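Local coordinates for serine-rich Repeat Adhesion Glycoprotein (Srr1) (Streptococcus agalactiae, PDB 4MBO) that binds fibrinogen as a serine-rich repeat glycoprotein, probably to attach the bacterium to its host, at residues K11-S14 and S15-Q18; Y248-P251 and E252-D255; Y262-G266 and S267-I271; T300-D303 and I304-Y308. All coordinates share one frame; numbering follows the deposited sequence.

Interaction 1: residues K11-S14 and S15-Q18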
loop_
_atom_site.group_PDB
_atom_site.type_symbol
_atom_site.label_atom_id
_atom_site.label_comp_id
_atom_site.label_asym_id
_atom_site.label_seq_id
_atom_site.Cartn_x
_atom_site.Cartn_y
_atom_site.Cartn_z
ATOM N N LYS A 11 -29.284 -5.578 17.078
ATOM C CA LYS A 11 -29.083 -6.345 15.838
ATOM C C LYS A 11 -27.668 -6.874 15.536
ATOM O O LYS A 11 -27.521 -7.547 14.501
ATOM C CB LYS A 11 -29.607 -5.569 14.632
ATOM C CG LYS A 11 -31.102 -5.355 14.654
ATOM C CD LYS A 11 -31.458 -4.028 14.016
ATOM C CE LYS A 11 -32.903 -4.018 13.547
ATOM N NZ LYS A 11 -33.915 -4.464 14.543
ATOM N N ASP A 12 -26.654 -6.541 16.370
ATOM C CA ASP A 12 -25.306 -7.141 16.231
ATOM C C ASP A 12 -25.347 -8.471 17.003
ATOM O O ASP A 12 -25.437 -8.487 18.245
ATOM C CB ASP A 12 -24.134 -6.250 16.718
ATOM C CG ASP A 12 -22.740 -6.935 16.502
ATOM O OD1 ASP A 12 -22.630 -8.121 16.825
ATOM O OD2 ASP A 12 -21.763 -6.325 15.992
ATOM N N VAL A 13 -25.271 -9.564 16.248
ATOM C CA VAL A 13 -25.360 -10.938 16.767
ATOM C C VAL A 13 -24.008 -11.612 17.113
ATOM O O VAL A 13 -23.977 -12.820 17.387
ATOM C CB VAL A 13 -26.162 -11.842 15.771
ATOM C CG1 VAL A 13 -25.450 -12.038 14.412
ATOM C CG2 VAL A 13 -26.474 -13.183 16.401
ATOM N N SER A 14 -22.912 -10.837 17.163
ATOM C CA SER A 14 -21.587 -11.397 17.451
ATOM C C SER A 14 -21.541 -12.146 18.774
ATOM O O SER A 14 -20.734 -13.087 18.936
ATOM C CB SER A 14 -20.520 -10.297 17.530
ATOM O OG SER A 14 -20.383 -9.538 16.334
ATOM N N SER A 15 -22.355 -11.687 19.737
ATOM C CA SER A 15 -22.390 -12.308 21.073
ATOM C C SER A 15 -23.122 -13.663 21.120
ATOM O O SER A 15 -23.042 -14.358 22.150
ATOM C CB SER A 15 -22.993 -11.340 22.110
ATOM O OG SER A 15 -24.357 -11.076 21.832
ATOM N N GLU A 16 -23.809 -14.038 20.027
ATOM C CA GLU A 16 -24.608 -15.305 19.943
ATOM C C GLU A 16 -23.937 -16.406 19.085
ATOM O O GLU A 16 -24.457 -17.535 18.923
ATOM C CB GLU A 16 -25.981 -15.005 19.335
ATOM C CG GLU A 16 -26.940 -16.183 19.287
ATOM C CD GLU A 16 -28.307 -15.831 18.708
ATOM O OE1 GLU A 16 -28.511 -14.674 18.268
ATOM O OE2 GLU A 16 -29.183 -16.728 18.698
ATOM N N LEU A 17 -22.819 -16.054 18.477
ATOM C CA LEU A 17 -22.094 -17.005 17.660
ATOM C C LEU A 17 -21.558 -18.105 18.551
ATOM O O LEU A 17 -21.155 -17.827 19.677
ATOM C CB LEU A 17 -20.943 -16.277 16.953
ATOM C CG LEU A 17 -21.347 -15.070 16.110
ATOM C CD1 LEU A 17 -20.149 -14.463 15.435
ATOM C CD2 LEU A 17 -22.391 -15.444 15.083
ATOM N N GLN A 18 -21.533 -19.341 18.057
ATOM C CA GLN A 18 -21.038 -20.484 18.805
ATOM C C GLN A 18 -19.839 -21.126 18.123
ATOM O O GLN A 18 -19.632 -20.944 16.923
ATOM C CB GLN A 18 -22.149 -21.543 18.907
ATOM C CG GLN A 18 -23.448 -21.057 19.542
ATOM C CD GLN A 18 -23.299 -20.753 21.014
ATOM O OE1 GLN A 18 -22.710 -21.539 21.765
ATOM N NE2 GLN A 18 -23.846 -19.627 21.448
HETATM O O HOH W 1 -22.990 -8.963 19.954
#
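V13 and E16 meet through both backbone and side chain. E16 N donates to V13 O at 2.9 Å, a fairly straight bond of 160° whose donor sits well above the carbonyl plane. On the side-chain side, V13 CG2 lies 3.5 Å from E16 CB. The chain of E16 starts with CG opposite its backbone N (chi1 -176°) and stays extended, which carries the carboxylate past V13 with OE1 at 3.1 Å from CG2. One residue on, L17 CG packs against S14 O at 3.5 Å. D12 and S14 form an Asx turn just before it. D12 OD1 accepts from S14 N at 2.8 Å, nearly along its C-O direction. The same oxygen takes S14 OG at 2.7 Å on its syn lone pair. A water then ties the two segments together, donating to D12 O and accepting from S15 N at 2.8 Å. Further out, T61 bonds to both D12 OD2 and S14 OG, and V59 pairs with the backbone of K11 and V13. V13 and L17 pack on I51, and L17 also reaches F49 and F60. The segment thus packs on strands 43-51 and 59-64 of the Ig-like part of the chain. With two donors on OD1 and T61 on OD2, the D12 carboxylate is held at both oxygens, which would favour its ionised form.

Interaction 2: residues Y248-P251 and E252-D255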
loop_
_atom_site.group_PDB
_atom_site.type_symbol
_atom_site.label_atom_id
_atom_site.label_comp_id
_atom_site.label_asym_id
_atom_site.label_seq_id
_atom_site.Cartn_x
_atom_site.Cartn_y
_atom_site.Cartn_z
ATOM N N TYR A 248 -0.343 13.984 1.760
ATOM C CA TYR A 248 0.455 14.904 0.957
ATOM C C TYR A 248 -0.107 16.324 0.965
ATOM O O TYR A 248 0.513 17.223 0.400
ATOM C CB TYR A 248 0.610 14.391 -0.454
ATOM C CG TYR A 248 1.497 13.191 -0.533
ATOM C CD1 TYR A 248 2.858 13.305 -0.284
ATOM C CD2 TYR A 248 0.998 11.942 -0.892
ATOM C CE1 TYR A 248 3.682 12.197 -0.363
ATOM C CE2 TYR A 248 1.811 10.838 -0.945
ATOM C CZ TYR A 248 3.157 10.986 -0.715
ATOM O OH TYR A 248 3.961 9.892 -0.769
ATOM N N ASP A 249 -1.271 16.497 1.582
ATOM C CA ASP A 249 -1.878 17.833 1.710
ATOM C C ASP A 249 -1.490 18.524 3.018
ATOM O O ASP A 249 -2.003 19.593 3.323
ATOM C CB ASP A 249 -3.408 17.748 1.598
ATOM C CG ASP A 249 -3.887 17.620 0.169
ATOM O OD1 ASP A 249 -3.303 18.281 -0.723
ATOM O OD2 ASP A 249 -4.877 16.885 -0.067
ATOM N N SER A 250 -0.550 17.952 3.765
ATOM C CA SER A 250 -0.161 18.522 5.031
ATOM C C SER A 250 0.774 19.710 4.807
ATOM O O SER A 250 1.329 19.860 3.714
ATOM C CB SER A 250 0.510 17.467 5.907
ATOM O OG SER A 250 1.885 17.334 5.625
ATOM N N PRO A 251 0.964 20.543 5.843
ATOM C CA PRO A 251 1.856 21.709 5.810
ATOM C C PRO A 251 3.326 21.392 5.514
ATOM O O PRO A 251 4.088 22.277 5.114
ATOM C CB PRO A 251 1.754 22.268 7.234
ATOM C CG PRO A 251 0.453 21.780 7.756
ATOM C CD PRO A 251 0.254 20.437 7.135
ATOM N N GLU A 252 3.731 20.136 5.693
ATOM C CA GLU A 252 5.117 19.772 5.472
ATOM C C GLU A 252 5.455 19.639 3.995
ATOM O O GLU A 252 6.628 19.572 3.650
ATOM C CB GLU A 252 5.434 18.466 6.186
ATOM C CG GLU A 252 5.062 18.443 7.670
ATOM C CD GLU A 252 5.663 19.581 8.485
ATOM O OE1 GLU A 252 6.653 20.213 8.031
ATOM O OE2 GLU A 252 5.143 19.838 9.608
ATOM N N PHE A 253 4.434 19.597 3.138
ATOM C CA PHE A 253 4.639 19.456 1.683
ATOM C C PHE A 253 4.243 20.718 0.940
ATOM O O PHE A 253 3.236 21.344 1.271
ATOM C CB PHE A 253 3.821 18.290 1.117
ATOM C CG PHE A 253 4.315 16.938 1.545
ATOM C CD1 PHE A 253 5.278 16.283 0.812
ATOM C CD2 PHE A 253 3.811 16.325 2.675
ATOM C CE1 PHE A 253 5.743 15.044 1.181
ATOM C CE2 PHE A 253 4.267 15.067 3.057
ATOM C CZ PHE A 253 5.237 14.435 2.325
ATOM N N GLU A 254 5.080 21.129 -0.004
ATOM C CA GLU A 254 4.792 22.276 -0.842
ATOM C C GLU A 254 4.652 21.774 -2.248
ATOM O O GLU A 254 5.520 21.042 -2.724
ATOM C CB GLU A 254 5.974 23.254 -0.805
ATOM C CG GLU A 254 5.724 24.485 -1.613
ATOM C CD GLU A 254 6.885 25.458 -1.620
ATOM O OE1 GLU A 254 8.051 25.105 -1.241
ATOM O OE2 GLU A 254 6.624 26.590 -2.059
ATOM N N ASP A 255 3.621 22.219 -2.943
ATOM C CA ASP A 255 3.429 21.809 -4.341
ATOM C C ASP A 255 4.270 22.696 -5.278
ATOM O O ASP A 255 4.047 23.911 -5.372
ATOM C CB ASP A 255 1.958 21.887 -4.700
ATOM C CG ASP A 255 1.630 21.227 -6.015
ATOM O OD1 ASP A 255 2.351 21.448 -7.006
ATOM O OD2 ASP A 255 0.593 20.515 -6.034
#
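Y248 turns the edge of its ring toward the face of F253, the last residue of a type I beta turn that starts at S250. The pair is T-shaped, with centroids 5.0 Å apart and planes at 71°. Y248 CD1 and CE1 do the touching. CD1 stands over one face of the phenyl ring, displaced toward the rim, and lies 3.7 Å from F253 CE1. F253 CB rests on the backbone as well, 3.5 Å from Y248 O. F253 has CG beside its own backbone N (chi1 -70°), which swings the ring back over the preceding loop. This is the tight side. L233 and V285 touch both rings, L287 adds to Y248, and the phenol is held by Y248 OH bonding to M244 O. The turn itself is closed by F253 N donating to S250 O at 3.2 Å, nearly straight at 165°. P251 and E252 occupy its two corners and make the loose side. Both are exposed, and E252 bends about its CB-CG bond. Here the polar contact is slight: E252 N gives S250 OG only a weak bond of 3.4 Å. The turn leads into strand 254-255, where E254 pairs with K234 of strand 229-235. It therefore brings the chain back onto the sheet with both aromatic side chains against strands 229-235 and 283-290. S250 OG also lies in the plane of the F253 ring, at its edge, 3.7 Å from CD2.

Interaction 3: residues Y262-G266 and S267-I271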
loop_
_atom_site.group_PDB
_atom_site.type_symbol
_atom_site.label_atom_id
_atom_site.label_comp_id
_atom_site.label_asym_id
_atom_site.label_seq_id
_atom_site.Cartn_x
_atom_site.Cartn_y
_atom_site.Cartn_z
ATOM N N TYR A 262 8.001 19.130 -17.331
ATOM C CA TYR A 262 8.527 17.860 -17.739
ATOM C C TYR A 262 8.153 17.567 -19.165
ATOM O O TYR A 262 7.200 18.148 -19.711
ATOM C CB TYR A 262 8.020 16.759 -16.806
ATOM C CG TYR A 262 6.510 16.519 -16.845
ATOM C CD1 TYR A 262 5.935 15.671 -17.786
ATOM C CD2 TYR A 262 5.646 17.161 -15.941
ATOM C CE1 TYR A 262 4.545 15.481 -17.858
ATOM C CE2 TYR A 262 4.262 16.966 -15.995
ATOM C CZ TYR A 262 3.714 16.132 -16.951
ATOM O OH TYR A 262 2.365 15.878 -17.050
ATOM N N THR A 263 8.925 16.683 -19.786
ATOM C CA THR A 263 8.598 16.185 -21.118
ATOM C C THR A 263 8.021 14.783 -20.948
ATOM O O THR A 263 8.294 14.084 -19.955
ATOM C CB THR A 263 9.807 16.144 -22.071
ATOM O OG1 THR A 263 10.826 15.335 -21.526
ATOM C CG2 THR A 263 10.341 17.515 -22.294
ATOM N N ASN A 264 7.191 14.385 -21.901
ATOM C CA ASN A 264 6.534 13.066 -21.812
ATOM C C ASN A 264 6.262 12.613 -23.230
ATOM O O ASN A 264 5.410 13.199 -23.932
ATOM C CB ASN A 264 5.236 13.199 -21.015
ATOM C CG ASN A 264 4.477 11.906 -20.878
ATOM O OD1 ASN A 264 4.859 10.884 -21.426
ATOM N ND2 ASN A 264 3.360 11.959 -20.127
ATOM N N ASP A 265 6.994 11.601 -23.679
ATOM C CA ASP A 265 6.779 11.060 -25.024
ATOM C C ASP A 265 5.885 9.830 -25.031
ATOM O O ASP A 265 5.794 9.132 -26.049
ATOM C CB ASP A 265 8.121 10.758 -25.730
ATOM C CG ASP A 265 8.882 9.575 -25.112
ATOM O OD1 ASP A 265 8.391 8.947 -24.157
ATOM O OD2 ASP A 265 9.998 9.264 -25.629
ATOM N N GLY A 266 5.235 9.578 -23.902
ATOM C CA GLY A 266 4.367 8.428 -23.731
ATOM C C GLY A 266 5.041 7.221 -23.139
ATOM O O GLY A 266 4.359 6.311 -22.628
ATOM N N SER A 267 6.359 7.165 -23.258
ATOM C CA SER A 267 7.160 6.067 -22.737
ATOM C C SER A 267 8.084 6.506 -21.596
ATOM O O SER A 267 8.431 5.689 -20.733
ATOM C CB SER A 267 7.962 5.422 -23.867
ATOM O OG SER A 267 7.069 4.756 -24.783
ATOM N N LYS A 268 8.498 7.770 -21.603
ATOM C CA LYS A 268 9.350 8.334 -20.543
ATOM C C LYS A 268 8.886 9.715 -20.197
ATOM O O LYS A 268 8.578 10.509 -21.083
ATOM C CB LYS A 268 10.816 8.536 -20.961
ATOM C CG LYS A 268 11.684 7.326 -21.167
ATOM C CD LYS A 268 13.143 7.754 -21.379
ATOM C CE LYS A 268 13.278 8.961 -22.300
ATOM N NZ LYS A 268 14.673 9.154 -22.828
ATOM N N ILE A 269 8.924 10.007 -18.910
ATOM C CA ILE A 269 8.681 11.346 -18.352
ATOM C C ILE A 269 10.059 11.815 -17.869
ATOM O O ILE A 269 10.767 11.083 -17.151
ATOM C CB ILE A 269 7.687 11.295 -17.184
ATOM C CG1 ILE A 269 6.287 11.056 -17.732
ATOM C CG2 ILE A 269 7.733 12.566 -16.338
ATOM C CD1 ILE A 269 5.270 10.691 -16.672
ATOM N N THR A 270 10.468 13.017 -18.288
ATOM C CA THR A 270 11.762 13.556 -17.950
ATOM C C THR A 270 11.594 14.901 -17.260
ATOM O O THR A 270 11.012 15.836 -17.808
ATOM C CB THR A 270 12.621 13.781 -19.227
ATOM O OG1 THR A 270 12.785 12.527 -19.921
ATOM C CG2 THR A 270 13.989 14.316 -18.864
ATOM N N ILE A 271 12.083 14.977 -16.027
ATOM C CA ILE A 271 12.041 16.172 -15.193
ATOM C C ILE A 271 13.441 16.709 -14.991
ATOM O O ILE A 271 14.281 16.025 -14.421
ATOM C CB ILE A 271 11.461 15.864 -13.796
ATOM C CG1 ILE A 271 10.041 15.328 -13.946
ATOM C CG2 ILE A 271 11.442 17.124 -12.950
ATOM C CD1 ILE A 271 9.531 14.573 -12.716
HETATM O O HOH W 2 10.555 12.485 -21.719
#
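I269 reaches across to three residues of 262-266. Its CB lies 4.0 Å from T263 O. Beyond CB the chain forks. CG2, opposite the backbone N, meets Y262 CD1 at 3.9 Å, an oblique approach to the ring. CG1 takes the other branch and sits 3.7 Å from N264 CG. At the tip, CD1 comes near N264 ND2, whose own bond is to L225 O. I269 also packs on L225 and A228. Y262, N264 and I269 share one face of a beta hairpin made by strands 262-264 and 269-272, with 262-264 outermost in its sheet. T263 and T270 form the hydrogen-bonded pair, and T270 N donates to T263 O at 2.9 Å. On their face, a water joins T263 OG1, T270 OG1 and K268 O. G266, at positive phi, and S267 form the tip of the hairpin. D265 N donates to K268 O, and the side chain of D265 folds back in return. Its OD1 accepts from both S267 N and K268 N, each at 2.8 Å. K268 N arrives nearly along the C-O direction, while S267 N comes on the anti side, out of the carboxylate plane. N264 OD1 takes G266 N at 2.8 Å in an Asx turn.

Interaction 4: residues T300-D303 and I304-Y308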
loop_
_atom_site.group_PDB
_atom_site.type_symbol
_atom_site.label_atom_id
_atom_site.label_comp_id
_atom_site.label_asym_id
_atom_site.label_seq_id
_atom_site.Cartn_x
_atom_site.Cartn_y
_atom_site.Cartn_z
ATOM N N THR A 300 14.622 7.493 -11.902
ATOM C CA THR A 300 16.021 7.788 -11.686
ATOM C C THR A 300 16.251 9.150 -11.058
ATOM O O THR A 300 15.368 9.983 -11.023
ATOM C CB THR A 300 16.812 7.858 -13.020
ATOM O OG1 THR A 300 16.489 9.073 -13.718
ATOM C CG2 THR A 300 16.583 6.657 -13.903
ATOM N N VAL A 301 17.491 9.338 -10.606
ATOM C CA VAL A 301 18.056 10.648 -10.389
ATOM C C VAL A 301 19.363 10.475 -11.202
ATOM O O VAL A 301 20.279 9.723 -10.770
ATOM C CB VAL A 301 18.320 11.006 -8.938
ATOM C CG1 VAL A 301 19.089 12.312 -8.878
ATOM C CG2 VAL A 301 17.024 11.153 -8.189
ATOM N N SER A 302 19.423 11.082 -12.386
ATOM C CA SER A 302 20.509 10.774 -13.324
ATOM C C SER A 302 20.669 11.867 -14.327
ATOM O O SER A 302 19.993 12.877 -14.262
ATOM C CB SER A 302 20.139 9.492 -14.124
ATOM O OG SER A 302 18.960 9.694 -14.966
ATOM N N ASP A 303 21.593 11.658 -15.259
ATOM C CA ASP A 303 21.663 12.514 -16.422
ATOM C C ASP A 303 20.503 12.105 -17.361
ATOM O O ASP A 303 19.810 11.086 -17.133
ATOM C CB ASP A 303 23.011 12.350 -17.117
ATOM C CG ASP A 303 23.213 10.958 -17.641
ATOM O OD1 ASP A 303 23.020 9.997 -16.902
ATOM O OD2 ASP A 303 23.590 10.833 -18.833
ATOM N N ILE A 304 20.267 12.902 -18.395
ATOM C CA ILE A 304 19.133 12.661 -19.267
ATOM C C ILE A 304 19.232 11.316 -20.000
ATOM O O ILE A 304 18.208 10.731 -20.320
ATOM C CB ILE A 304 18.961 13.850 -20.213
ATOM C CG1 ILE A 304 17.516 13.948 -20.677
ATOM C CG2 ILE A 304 19.974 13.790 -21.352
ATOM C CD1 ILE A 304 17.167 15.215 -21.415
ATOM N N ASN A 305 20.470 10.824 -20.194
ATOM C CA ASN A 305 20.790 9.569 -20.901
ATOM C C ASN A 305 20.864 8.342 -19.954
ATOM O O ASN A 305 21.109 7.245 -20.398
ATOM C CB ASN A 305 22.146 9.714 -21.662
ATOM C CG ASN A 305 22.090 10.701 -22.841
ATOM O OD1 ASN A 305 21.367 10.496 -23.801
ATOM N ND2 ASN A 305 22.908 11.746 -22.784
ATOM N N GLN A 306 20.640 8.540 -18.659
ATOM C CA GLN A 306 20.665 7.445 -17.662
ATOM C C GLN A 306 21.974 6.686 -17.703
ATOM O O GLN A 306 22.004 5.456 -17.746
ATOM C CB GLN A 306 19.513 6.474 -17.886
ATOM C CG GLN A 306 18.169 7.129 -17.972
ATOM C CD GLN A 306 17.071 6.091 -18.022
ATOM O OE1 GLN A 306 17.061 5.137 -17.232
ATOM N NE2 GLN A 306 16.154 6.284 -18.905
ATOM N N THR A 307 23.050 7.460 -17.743
ATOM C CA THR A 307 24.381 6.975 -17.789
ATOM C C THR A 307 25.041 6.883 -16.396
ATOM O O THR A 307 25.948 6.081 -16.178
ATOM C CB THR A 307 25.192 7.925 -18.690
ATOM O OG1 THR A 307 24.525 8.019 -19.961
ATOM C CG2 THR A 307 26.588 7.409 -18.876
ATOM N N TYR A 308 24.661 7.794 -15.521
ATOM C CA TYR A 308 25.184 7.829 -14.151
ATOM C C TYR A 308 24.099 8.356 -13.214
ATOM O O TYR A 308 23.176 9.065 -13.646
ATOM C CB TYR A 308 26.495 8.646 -14.026
ATOM C CG TYR A 308 26.489 9.956 -14.800
ATOM C CD1 TYR A 308 25.966 11.109 -14.254
ATOM C CD2 TYR A 308 27.007 10.013 -16.081
ATOM C CE1 TYR A 308 25.957 12.290 -14.962
ATOM C CE2 TYR A 308 27.020 11.183 -16.813
ATOM C CZ TYR A 308 26.491 12.324 -16.254
ATOM O OH TYR A 308 26.530 13.529 -16.952
HETATM O O HOH W 3 23.495 13.038 -20.470
#
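D303 OD1 is gripped by two backbone N-H groups four and five residues on. T307 N donates to D303 OD1 at 2.7 Å, on the syn lone pair. Y308 N reaches the same D303 OD1 at 3.1 Å, from above the carboxylate plane. The other oxygen has looser company: N305 N and T307 OG1 make only weak bonds to it, and a water donates to D303 OD2 at 2.7 Å while accepting from N305 ND2. The carboxylate gets there because D303 CG lies between the backbone N and the carbonyl carbon (chi1 63°), folded over its own turn. That turn is type I, from D303 to Q306, and it is part of the connection between strands 295-302 and 309-316, a beta hairpin. Q306 N closes it by donating to D303 O at 3.1 Å. S302 OG bonds to the same D303 O at 2.7 Å, so this carbonyl also has two donors. T300 OG1 in turn donates to S302 OG and accepts from I212 N, which extends the chain of bonds to strand 210-215. Y308 covers the aspartate from one side. D303 CG stands over one face of the ring, offset toward the rim, and D303 CB is 3.6 Å from Y308 CZ. The ring is fixed at its far end by Y308 OH bonding to L206 O, and F202 meets it edge-to-face. Q306 crosses T300 at about a right angle, with OE1 3.7 Å from T300 CG2 and NE2 bonded to Y298 OH.

In the fold
The four contacts follow one another along the chain, and none nests within or crosses another. Interaction 1 shapes the loop that leads into strand 20-25 at the N-terminal end. It lies far from the rest, with centres 44 to 60 Å away. The other three fall within the C-terminal fibrinogen-binding adhesin region. Interaction 2 turns the chain into strand 254-255. Interaction 3 closes the hairpin of strands 262-264 and 269-272, and interaction 4 closes the one between 295-302 and 309-316. Both hairpins belong to the same antiparallel sheet, with strand 210-215 between them. Interactions 3 and 4 touch, through T270 CG2 and I304 CG1 at 4.0 Å.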